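Long-range contacts in phenylacetaldehyde dehydrogenase (Burkholderia cenocepacia, PDB 4O5H), which probably oxidises phenylacetaldehyde to phenylacetic acid with NAD+ as the electron acceptor, as a member of the aldehyde dehydrogenase family: residues V62-A73 / N235-A244; E165-V175 / Y500-A511. One frame throughout, in Å; residues are numbered along the deposited sequence. Where two conformers were deposited one is given.

Contact 1: V62-A73 / N235-A244; sequences VPEADERDVQQA and NIVTGYGHTA. With EDO (1,2-ethanediol), chain G.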
loop_
_atom_site.group_PDB
_atom_site.type_symbol
_atom_site.label_atom_id
_atom_site.label_comp_id
_atom_site.label_asym_id
_atom_site.label_seq_id
_atom_site.Cartn_x
_atom_site.Cartn_y
_atom_site.Cartn_z
ATOM N N VAL A 62 10.987 -27.079 -17.697
ATOM C CA VAL A 62 11.277 -26.656 -16.314
ATOM C C VAL A 62 10.283 -27.320 -15.358
ATOM O O VAL A 62 9.217 -27.787 -15.798
ATOM C CB VAL A 62 11.241 -25.127 -16.148
ATOM C CG1 VAL A 62 12.241 -24.474 -17.093
ATOM C CG2 VAL A 62 9.837 -24.577 -16.338
ATOM N N PRO A 63 10.604 -27.353 -14.045
ATOM C CA PRO A 63 9.648 -27.907 -13.129
ATOM C C PRO A 63 8.315 -27.181 -13.108
ATOM O O PRO A 63 8.269 -25.952 -13.209
ATOM C CB PRO A 63 10.339 -27.807 -11.777
ATOM C CG PRO A 63 11.799 -27.864 -12.133
ATOM C CD PRO A 63 11.851 -27.003 -13.370
ATOM N N GLU A 64 7.258 -27.970 -12.916
ATOM C CA GLU A 64 5.921 -27.465 -12.676
ATOM C C GLU A 64 5.575 -27.599 -11.178
ATOM O O GLU A 64 5.085 -28.635 -10.726
ATOM C CB GLU A 64 4.925 -28.254 -13.515
ATOM C CG GLU A 64 3.529 -27.669 -13.415
ATOM C CD GLU A 64 2.423 -28.674 -13.574
ATOM O OE1 GLU A 64 2.482 -29.601 -14.394
ATOM O OE2 GLU A 64 1.470 -28.513 -12.849
ATOM N N ALA A 65 5.826 -26.531 -10.422
ATOM C CA ALA A 65 5.684 -26.544 -8.956
ATOM C C ALA A 65 4.238 -26.539 -8.545
ATOM O O ALA A 65 3.423 -25.940 -9.206
ATOM C CB ALA A 65 6.353 -25.337 -8.351
ATOM N N ASP A 66 3.927 -27.250 -7.473
ATOM C CA ASP A 66 2.620 -27.113 -6.828
ATOM C C ASP A 66 2.805 -26.422 -5.473
ATOM O O ASP A 66 3.901 -25.914 -5.156
ATOM C CB ASP A 66 1.831 -28.453 -6.804
ATOM C CG ASP A 66 2.407 -29.500 -5.831
ATOM O OD1 ASP A 66 3.253 -29.207 -4.985
ATOM O OD2 ASP A 66 2.010 -30.675 -5.909
ATOM N N GLU A 67 1.742 -26.404 -4.694
ATOM C CA GLU A 67 1.716 -25.770 -3.403
ATOM C C GLU A 67 2.806 -26.302 -2.453
ATOM O O GLU A 67 3.397 -25.526 -1.671
ATOM C CB GLU A 67 0.305 -25.957 -2.793
ATOM C CG GLU A 67 0.073 -25.095 -1.578
ATOM C CD GLU A 67 -1.421 -24.947 -1.217
ATOM O OE1 GLU A 67 -2.132 -25.982 -1.238
ATOM O OE2 GLU A 67 -1.873 -23.797 -0.886
ATOM N N ARG A 68 3.117 -27.591 -2.536
ATOM C CA ARG A 68 4.143 -28.199 -1.667
ATOM C C ARG A 68 5.490 -27.552 -1.927
ATOM O O ARG A 68 6.217 -27.213 -1.007
ATOM C CB ARG A 68 4.316 -29.707 -1.940
ATOM C CG ARG A 68 3.114 -30.568 -1.652
ATOM C CD ARG A 68 3.336 -32.013 -2.140
ATOM N NE ARG A 68 3.191 -32.135 -3.588
ATOM C CZ ARG A 68 3.305 -33.271 -4.270
ATOM N NH1 ARG A 68 3.602 -34.418 -3.656
ATOM N NH2 ARG A 68 3.128 -33.271 -5.583
ATOM N N ASP A 69 5.823 -27.392 -3.200
ATOM C CA ASP A 69 7.118 -26.819 -3.561
ATOM C C ASP A 69 7.186 -25.343 -3.138
ATOM O O ASP A 69 8.216 -24.860 -2.647
ATOM C CB ASP A 69 7.394 -26.973 -5.071
ATOM C CG ASP A 69 7.184 -28.405 -5.550
ATOM O OD1 ASP A 69 7.903 -29.325 -5.069
ATOM O OD2 ASP A 69 6.281 -28.624 -6.369
ATOM N N VAL A 70 6.106 -24.634 -3.342
ATOM C CA VAL A 70 6.054 -23.203 -2.967
ATOM C C VAL A 70 6.210 -23.064 -1.456
ATOM O O VAL A 70 6.973 -22.230 -1.003
ATOM C CB VAL A 70 4.768 -22.531 -3.425
ATOM C CG1 VAL A 70 4.657 -21.116 -2.857
ATOM C CG2 VAL A 70 4.711 -22.474 -4.936
ATOM N N GLN A 71 5.497 -23.889 -0.703
ATOM C CA GLN A 71 5.646 -23.900 0.761
ATOM C C GLN A 71 7.079 -24.171 1.206
ATOM O O GLN A 71 7.552 -23.543 2.127
ATOM C CB GLN A 71 4.723 -24.911 1.399
ATOM C CG GLN A 71 3.278 -24.416 1.383
ATOM C CD GLN A 71 2.287 -25.498 1.661
ATOM O OE1 GLN A 71 2.618 -26.679 1.753
ATOM N NE2 GLN A 71 1.052 -25.106 1.804
ATOM N N GLN A 72 7.781 -25.069 0.530
ATOM C CA GLN A 72 9.214 -25.306 0.846
ATOM C C GLN A 72 10.075 -24.082 0.589
ATOM O O GLN A 72 10.996 -23.793 1.340
ATOM C CB GLN A 72 9.793 -26.484 0.078
ATOM C CG GLN A 72 9.144 -27.774 0.489
ATOM C CD GLN A 72 9.512 -28.225 1.893
ATOM O OE1 GLN A 72 10.537 -27.816 2.476
ATOM N NE2 GLN A 72 8.644 -29.005 2.478
ATOM N N ALA A 73 9.836 -23.410 -0.517
ATOM C CA ALA A 73 10.565 -22.184 -0.843
ATOM C C ALA A 73 10.330 -21.066 0.190
ATOM O O ALA A 73 11.262 -20.358 0.576
ATOM C CB ALA A 73 10.197 -21.689 -2.237
ATOM N N ASN A 235 14.939 -17.573 -3.685
ATOM C CA ASN A 235 14.384 -18.859 -4.098
ATOM C C ASN A 235 13.546 -18.622 -5.334
ATOM O O ASN A 235 12.929 -17.560 -5.476
ATOM C CB ASN A 235 13.489 -19.407 -3.000
ATOM C CG ASN A 235 14.169 -19.407 -1.650
ATOM O OD1 ASN A 235 14.890 -20.351 -1.327
ATOM N ND2 ASN A 235 14.063 -18.301 -0.919
ATOM N N ILE A 236 13.587 -19.565 -6.268
ATOM C CA ILE A 236 12.947 -19.404 -7.573
ATOM C C ILE A 236 12.134 -20.627 -7.913
ATOM O O ILE A 236 12.680 -21.722 -8.077
ATOM C CB ILE A 236 13.947 -19.163 -8.684
ATOM C CG1 ILE A 236 14.838 -17.968 -8.344
ATOM C CG2 ILE A 236 13.231 -18.851 -10.011
ATOM C CD1 ILE A 236 15.988 -17.703 -9.310
ATOM N N VAL A 237 10.824 -20.439 -8.046
ATOM C CA VAL A 237 9.894 -21.540 -8.282
ATOM C C VAL A 237 9.188 -21.352 -9.592
ATOM O O VAL A 237 8.683 -20.261 -9.848
ATOM C CB VAL A 237 8.853 -21.691 -7.145
ATOM C CG1 VAL A 237 9.526 -22.147 -5.865
ATOM C CG2 VAL A 237 8.131 -20.405 -6.831
ATOM N N THR A 238 9.125 -22.397 -10.417
ATOM C CA THR A 238 8.554 -22.272 -11.780
ATOM C C THR A 238 7.249 -23.033 -11.801
ATOM O O THR A 238 7.070 -23.947 -11.005
ATOM C CB THR A 238 9.494 -22.842 -12.837
ATOM O OG1 THR A 238 9.978 -24.151 -12.434
ATOM C CG2 THR A 238 10.682 -21.908 -13.042
ATOM N N GLY A 239 6.316 -22.598 -12.645
ATOM C CA GLY A 239 5.005 -23.264 -12.752
ATOM C C GLY A 239 3.888 -22.347 -13.162
ATOM O O GLY A 239 4.142 -21.201 -13.538
ATOM N N TYR A 240 2.644 -22.810 -13.013
ATOM C CA TYR A 240 1.492 -22.039 -13.433
ATOM C C TYR A 240 1.082 -21.006 -12.419
ATOM O O TYR A 240 1.195 -21.219 -11.205
ATOM C CB TYR A 240 0.307 -22.958 -13.706
ATOM C CG TYR A 240 0.551 -23.910 -14.827
ATOM C CD1 TYR A 240 0.652 -23.430 -16.115
ATOM C CD2 TYR A 240 0.682 -25.298 -14.614
ATOM C CE1 TYR A 240 0.882 -24.285 -17.172
ATOM C CE2 TYR A 240 0.915 -26.159 -15.679
ATOM C CZ TYR A 240 1.014 -25.639 -16.938
ATOM O OH TYR A 240 1.259 -26.448 -18.011
ATOM N N GLY A 241 0.596 -19.888 -12.932
ATOM C CA GLY A 241 0.008 -18.826 -12.120
ATOM C C GLY A 241 -1.123 -19.321 -11.237
ATOM O O GLY A 241 -1.176 -18.975 -10.076
ATOM N N HIS A 242 -2.002 -20.148 -11.791
ATOM C CA HIS A 242 -3.181 -20.608 -11.063
ATOM C C HIS A 242 -2.861 -21.609 -9.958
ATOM O O HIS A 242 -3.689 -21.830 -9.086
ATOM C CB HIS A 242 -4.248 -21.194 -11.999
ATOM C CG HIS A 242 -3.757 -22.284 -12.897
ATOM N ND1 HIS A 242 -3.433 -23.547 -12.440
ATOM C CD2 HIS A 242 -3.576 -22.314 -14.238
ATOM C CE1 HIS A 242 -3.042 -24.295 -13.457
ATOM N NE2 HIS A 242 -3.127 -23.570 -14.559
ATOM N N THR A 243 -1.652 -22.164 -9.950
ATOM C CA THR A 243 -1.272 -23.103 -8.916
ATOM C C THR A 243 -0.113 -22.565 -8.068
ATOM O O THR A 243 -0.321 -22.213 -6.902
ATOM C CB THR A 243 -0.964 -24.450 -9.569
ATOM O OG1 THR A 243 -2.118 -24.849 -10.331
ATOM C CG2 THR A 243 -0.677 -25.484 -8.527
ATOM N N ALA A 244 1.092 -22.486 -8.655
ATOM C CA ALA A 244 2.251 -21.961 -7.944
ATOM C C ALA A 244 2.097 -20.481 -7.507
ATOM O O ALA A 244 2.350 -20.126 -6.350
ATOM C CB ALA A 244 3.509 -22.131 -8.759
HETATM C C1 EDO G . -1.564 -15.818 -9.528
HETATM O O1 EDO G . -2.610 -16.712 -9.927
HETATM C C2 EDO G . -0.266 -15.846 -10.354
HETATM O O2 EDO G . -0.193 -14.983 -11.529
HETATM O O HOH W 1 2.265 -25.050 -11.392
#

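Contact 2: E165-V175 / Y500-A511; sequences EIFAYTRKEPV and YTESKSVMMNYA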
loop_
_atom_site.group_PDB
_atom_site.type_symbol
_atom_site.label_atom_id
_atom_site.label_comp_id
_atom_site.label_asym_id
_atom_site.label_seq_id
_atom_site.Cartn_x
_atom_site.Cartn_y
_atom_site.Cartn_z
ATOM N N GLU A 165 11.017 14.567 28.827
ATOM C CA GLU A 165 12.349 14.102 28.450
ATOM C C GLU A 165 12.157 12.828 27.631
ATOM O O GLU A 165 12.227 11.715 28.148
ATOM C CB GLU A 165 13.221 13.875 29.683
ATOM C CG GLU A 165 13.599 15.190 30.378
ATOM C CD GLU A 165 14.432 14.980 31.608
ATOM O OE1 GLU A 165 13.867 14.638 32.667
ATOM O OE2 GLU A 165 15.659 15.139 31.482
ATOM N N ILE A 166 11.877 13.054 26.361
ATOM C CA ILE A 166 11.526 12.013 25.410
ATOM C C ILE A 166 12.569 12.000 24.286
ATOM O O ILE A 166 12.866 13.044 23.725
ATOM C CB ILE A 166 10.144 12.285 24.804
ATOM C CG1 ILE A 166 9.075 12.249 25.900
ATOM C CG2 ILE A 166 9.833 11.297 23.709
ATOM C CD1 ILE A 166 8.909 10.902 26.578
ATOM N N PHE A 167 13.123 10.812 24.028
ATOM C CA PHE A 167 13.985 10.580 22.889
ATOM C C PHE A 167 13.193 9.712 21.915
ATOM O O PHE A 167 12.830 8.614 22.274
ATOM C CB PHE A 167 15.249 9.877 23.345
ATOM C CG PHE A 167 16.138 9.439 22.219
ATOM C CD1 PHE A 167 16.725 10.392 21.375
ATOM C CD2 PHE A 167 16.417 8.102 22.022
ATOM C CE1 PHE A 167 17.556 9.997 20.340
ATOM C CE2 PHE A 167 17.257 7.692 20.994
ATOM C CZ PHE A 167 17.819 8.639 20.137
ATOM N N ALA A 168 12.956 10.199 20.699
ATOM C CA ALA A 168 12.061 9.537 19.733
ATOM C C ALA A 168 12.630 9.519 18.317
ATOM O O ALA A 168 13.277 10.482 17.905
ATOM C CB ALA A 168 10.713 10.246 19.716
ATOM N N TYR A 169 12.502 8.376 17.654
ATOM C CA TYR A 169 13.076 8.134 16.347
ATOM C C TYR A 169 12.348 7.019 15.633
ATOM O O TYR A 169 11.510 6.382 16.208
ATOM C CB TYR A 169 14.564 7.822 16.444
ATOM C CG TYR A 169 14.938 6.535 17.159
ATOM C CD1 TYR A 169 15.092 6.493 18.548
ATOM C CD2 TYR A 169 15.175 5.368 16.451
ATOM C CE1 TYR A 169 15.427 5.307 19.195
ATOM C CE2 TYR A 169 15.538 4.166 17.102
ATOM C CZ TYR A 169 15.660 4.157 18.480
ATOM O OH TYR A 169 16.002 3.007 19.128
ATOM N N THR A 170 12.592 6.889 14.332
ATOM C CA THR A 170 12.080 5.813 13.519
ATOM C C THR A 170 13.238 4.963 12.990
ATOM O O THR A 170 14.361 5.473 12.741
ATOM C CB THR A 170 11.195 6.292 12.345
ATOM O OG1 THR A 170 11.980 7.078 11.454
ATOM C CG2 THR A 170 10.019 7.112 12.856
ATOM N N ARG A 171 12.977 3.672 12.880
ATOM C CA ARG A 171 13.868 2.683 12.271
ATOM C C ARG A 171 13.211 2.139 11.077
ATOM O O ARG A 171 11.983 1.922 11.076
ATOM C CB ARG A 171 13.988 1.446 13.123
ATOM C CG ARG A 171 14.769 1.595 14.358
ATOM C CD ARG A 171 14.617 0.396 15.300
ATOM N NE ARG A 171 14.819 -0.910 14.704
ATOM C CZ ARG A 171 15.984 -1.497 14.473
ATOM N NH1 ARG A 171 17.136 -0.927 14.807
ATOM N NH2 ARG A 171 15.990 -2.680 13.911
ATOM N N LYS A 172 13.981 1.872 10.036
ATOM C CA LYS A 172 13.409 1.242 8.878
ATOM C C LYS A 172 13.892 -0.195 8.886
ATOM O O LYS A 172 15.086 -0.428 8.908
ATOM C CB LYS A 172 13.762 2.023 7.613
ATOM C CG LYS A 172 13.022 3.331 7.544
ATOM C CD LYS A 172 13.184 3.983 6.191
ATOM C CE LYS A 172 12.454 5.321 6.162
ATOM N NZ LYS A 172 12.928 6.064 4.945
ATOM N N GLU A 173 12.978 -1.141 9.033
ATOM C CA GLU A 173 13.361 -2.533 9.096
ATOM C C GLU A 173 12.953 -3.176 7.786
ATOM O O GLU A 173 12.045 -2.692 7.128
ATOM C CB GLU A 173 12.655 -3.188 10.266
ATOM C CG GLU A 173 13.026 -2.492 11.588
ATOM C CD GLU A 173 12.448 -3.178 12.811
ATOM O OE1 GLU A 173 11.464 -3.924 12.667
ATOM O OE2 GLU A 173 12.990 -2.933 13.923
ATOM N N PRO A 174 13.641 -4.227 7.371
ATOM C CA PRO A 174 13.149 -4.924 6.172
ATOM C C PRO A 174 11.714 -5.418 6.390
ATOM O O PRO A 174 11.373 -5.846 7.486
ATOM C CB PRO A 174 14.091 -6.122 6.014
ATOM C CG PRO A 174 14.957 -6.141 7.212
ATOM C CD PRO A 174 14.791 -4.876 7.978
ATOM N N VAL A 175 10.895 -5.365 5.355
ATOM C CA VAL A 175 9.513 -5.812 5.527
ATOM C C VAL A 175 9.493 -7.291 5.899
ATOM O O VAL A 175 8.599 -7.728 6.608
ATOM C CB VAL A 175 8.621 -5.414 4.347
ATOM C CG1 VAL A 175 8.980 -6.164 3.061
ATOM C CG2 VAL A 175 7.160 -5.581 4.704
ATOM N N TYR A 500 9.916 -1.494 0.605
ATOM C CA TYR A 500 10.401 -2.809 1.076
ATOM C C TYR A 500 10.866 -2.737 2.540
ATOM O O TYR A 500 11.480 -3.675 3.054
ATOM C CB TYR A 500 11.526 -3.322 0.190
ATOM C CG TYR A 500 11.048 -3.988 -1.085
ATOM C CD1 TYR A 500 10.518 -3.244 -2.129
ATOM C CD2 TYR A 500 11.151 -5.350 -1.248
ATOM C CE1 TYR A 500 10.069 -3.852 -3.305
ATOM C CE2 TYR A 500 10.725 -5.974 -2.431
ATOM C CZ TYR A 500 10.177 -5.205 -3.451
ATOM O OH TYR A 500 9.757 -5.834 -4.602
ATOM N N THR A 501 10.586 -1.606 3.199
ATOM C CA THR A 501 10.817 -1.473 4.607
ATOM C C THR A 501 9.507 -1.263 5.362
ATOM O O THR A 501 8.504 -0.893 4.783
ATOM C CB THR A 501 11.740 -0.306 4.953
ATOM O OG1 THR A 501 11.107 0.923 4.638
ATOM C CG2 THR A 501 13.060 -0.424 4.245
ATOM N N GLU A 502 9.557 -1.565 6.662
ATOM C CA GLU A 502 8.470 -1.352 7.590
ATOM C C GLU A 502 9.025 -0.416 8.672
ATOM O O GLU A 502 10.110 -0.635 9.194
ATOM C CB GLU A 502 8.029 -2.691 8.186
ATOM C CG GLU A 502 6.758 -2.627 9.036
ATOM C CD GLU A 502 5.477 -2.652 8.262
ATOM O OE1 GLU A 502 5.463 -3.233 7.156
ATOM O OE2 GLU A 502 4.444 -2.172 8.796
ATOM N N SER A 503 8.312 0.677 8.940
ATOM C CA SER A 503 8.799 1.698 9.837
ATOM C C SER A 503 8.422 1.332 11.278
ATOM O O SER A 503 7.279 0.938 11.558
ATOM C CB SER A 503 8.179 3.039 9.449
ATOM O OG SER A 503 8.714 4.108 10.197
ATOM N N LYS A 504 9.376 1.415 12.182
ATOM C CA LYS A 504 9.144 1.222 13.606
ATOM C C LYS A 504 9.452 2.530 14.311
ATOM O O LYS A 504 10.597 3.002 14.265
ATOM C CB LYS A 504 10.023 0.087 14.158
ATOM C CG LYS A 504 9.974 -0.089 15.686
ATOM C CD LYS A 504 10.912 -1.170 16.193
ATOM C CE LYS A 504 10.383 -2.552 15.901
ATOM N NZ LYS A 504 11.442 -3.599 16.109
ATOM N N SER A 505 8.462 3.105 14.974
ATOM C CA SER A 505 8.703 4.255 15.819
ATOM C C SER A 505 9.188 3.780 17.210
ATOM O O SER A 505 8.699 2.806 17.730
ATOM C CB SER A 505 7.450 5.082 15.970
ATOM O OG SER A 505 7.096 5.660 14.747
ATOM N N VAL A 506 10.147 4.504 17.779
ATOM C CA VAL A 506 10.695 4.217 19.087
ATOM C C VAL A 506 10.615 5.490 19.921
ATOM O O VAL A 506 11.048 6.555 19.465
ATOM C CB VAL A 506 12.165 3.759 18.982
ATOM C CG1 VAL A 506 12.722 3.383 20.352
ATOM C CG2 VAL A 506 12.262 2.553 18.042
ATOM N N MET A 507 10.094 5.386 21.135
ATOM C CA MET A 507 9.911 6.549 21.973
ATOM C C MET A 507 10.295 6.207 23.390
ATOM O O MET A 507 9.626 5.430 24.047
ATOM C CB MET A 507 8.447 7.009 21.915
ATOM C CG MET A 507 8.156 8.289 22.689
ATOM S SD MET A 507 6.382 8.698 22.741
ATOM C CE MET A 507 6.084 9.917 21.519
ATOM N N MET A 508 11.377 6.816 23.854
ATOM C CA MET A 508 11.971 6.505 25.146
ATOM C C MET A 508 11.800 7.674 26.106
ATOM O O MET A 508 12.226 8.786 25.830
ATOM C CB MET A 508 13.441 6.245 24.994
ATOM C CG MET A 508 13.792 5.185 23.978
ATOM S SD MET A 508 15.427 4.486 24.272
ATOM C CE MET A 508 15.625 3.414 22.878
ATOM N N ASN A 509 11.184 7.405 27.244
ATOM C CA ASN A 509 11.113 8.378 28.311
ATOM C C ASN A 509 12.319 8.164 29.210
ATOM O O ASN A 509 12.397 7.155 29.929
ATOM C CB ASN A 509 9.833 8.207 29.098
ATOM C CG ASN A 509 9.760 9.107 30.314
ATOM O OD1 ASN A 509 10.514 10.034 30.509
ATOM N ND2 ASN A 509 8.799 8.804 31.160
ATOM N N TYR A 510 13.246 9.103 29.165
ATOM C CA TYR A 510 14.480 8.943 29.914
ATOM C C TYR A 510 14.544 9.812 31.181
ATOM O O TYR A 510 15.608 10.054 31.709
ATOM C CB TYR A 510 15.661 9.209 29.000
ATOM C CG TYR A 510 15.782 10.593 28.441
ATOM C CD1 TYR A 510 16.490 11.580 29.115
ATOM C CD2 TYR A 510 15.250 10.910 27.179
ATOM C CE1 TYR A 510 16.649 12.850 28.576
ATOM C CE2 TYR A 510 15.411 12.169 26.630
ATOM C CZ TYR A 510 16.135 13.117 27.331
ATOM O OH TYR A 510 16.264 14.362 26.819
ATOM N N ALA A 511 13.403 10.306 31.630
ATOM C CA ALA A 511 13.355 11.228 32.746
ATOM C C ALA A 511 13.774 10.461 34.010
ATOM O O ALA A 511 13.512 9.288 34.087
ATOM C CB ALA A 511 11.945 11.779 32.904
ATOM O OXT ALA A 511 14.424 10.953 34.939
HETATM O O HOH W 2 9.550 12.645 30.218
HETATM O O HOH W 3 17.199 16.064 28.843
HETATM O O HOH W 4 10.774 -6.189 14.073
HETATM O O HOH W 5 6.458 -6.246 8.008
#

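Contact 1: V62-A73 / N235-A244
The shortest polar bond between 62-73 and 235-244 runs from T238 OG1 to P63 O, at 2.6 Å. The hydroxyl approaches with a C=O...O angle of 130°, tilted from the carbonyl plane. OG1 is brought there by a chi1 of 48°, which sets it between the backbone N and the carbonyl carbon of T238. Two residues further on, A65 N donates to T238 O at 2.9 Å, so T238 is held through both side chain and backbone. A water extends this seam by donating to A65 O and accepting from Y240 N. At the outer edge, E64 reaches the Y240 ring with OE2 in the ring plane, 3.7 Å from CE2; carboxylate and ring planes are 64° apart. Beyond the polar seam the surfaces are apolar: V70 CG2 rests 4.0 Å from A244 CB, and A73 CB meets V237 CG1 at 3.7 Å. D66 and D69 form a capping box, D66 OD1 accepting from R68 N and D69 OD2 from D66 N, while D69 OD1 is bound by A43 N. The strand-turn-helix of 235-244, with G239, G241 and A244, resembles a Rossmann-type GxGxxA turn, as would suit the NAD-binding domain of this family.

Contact 2: E165-V175 / Y500-A511
E173 and K504 meet across two antiparallel strands through a salt bridge of 2.8 Å between OE2 and NZ. K504 NZ uses the syn lone pair of OE2, whereas R171 NE takes the anti one; R171 NH2 also donates to this oxygen, a third donor. Packing is tight in the middle, where the Y169 ring lies against buried V506. V506 CB stands over one ring face, 3.7 Å from the centroid and 18° off the normal; a chi1 of 65° sets CG between the backbone N and carbonyl carbon of Y169, which lays the ring over V506 of the neighbouring strand. The C-terminal end, where Y510 and A511 are exposed, is the solvent side. E165 CB still lies over the face of the Y510 ring, but one water links E165 N to N509 OD1 and another E165 OE2 to Y510 OH. On the opposite edge of strand 501-509, S505 to M508 pair in parallel with a strand of the second subunit, whose I461 and V458 carbonyls also accept from K504 NZ. Sharing E173 OE2 among donors from R171 and K504 probably offsets the like charges of these two residues, whose NE and NZ lie 4.5 Å apart.

Contacts 1 and 2 have centres about 37 Å apart and nearest atoms about 12 Å apart, so they do not touch. Their segments alternate along the chain, in the order 62-73, 165-175, 235-244, 500-511. One mixed sheet connects them: strand 204-208 pairs in parallel with both 234-236, which enters contact 1, and 166-181, which begins in contact 2. Contact 1 is mostly buried, with strand 57-63 and helix 67-82 set against the outer part of this sheet and helix 241-250. Contact 2 is an antiparallel extension reaching the second subunit. The sheet therefore joins a probable nucleotide-binding region to the dimer interface.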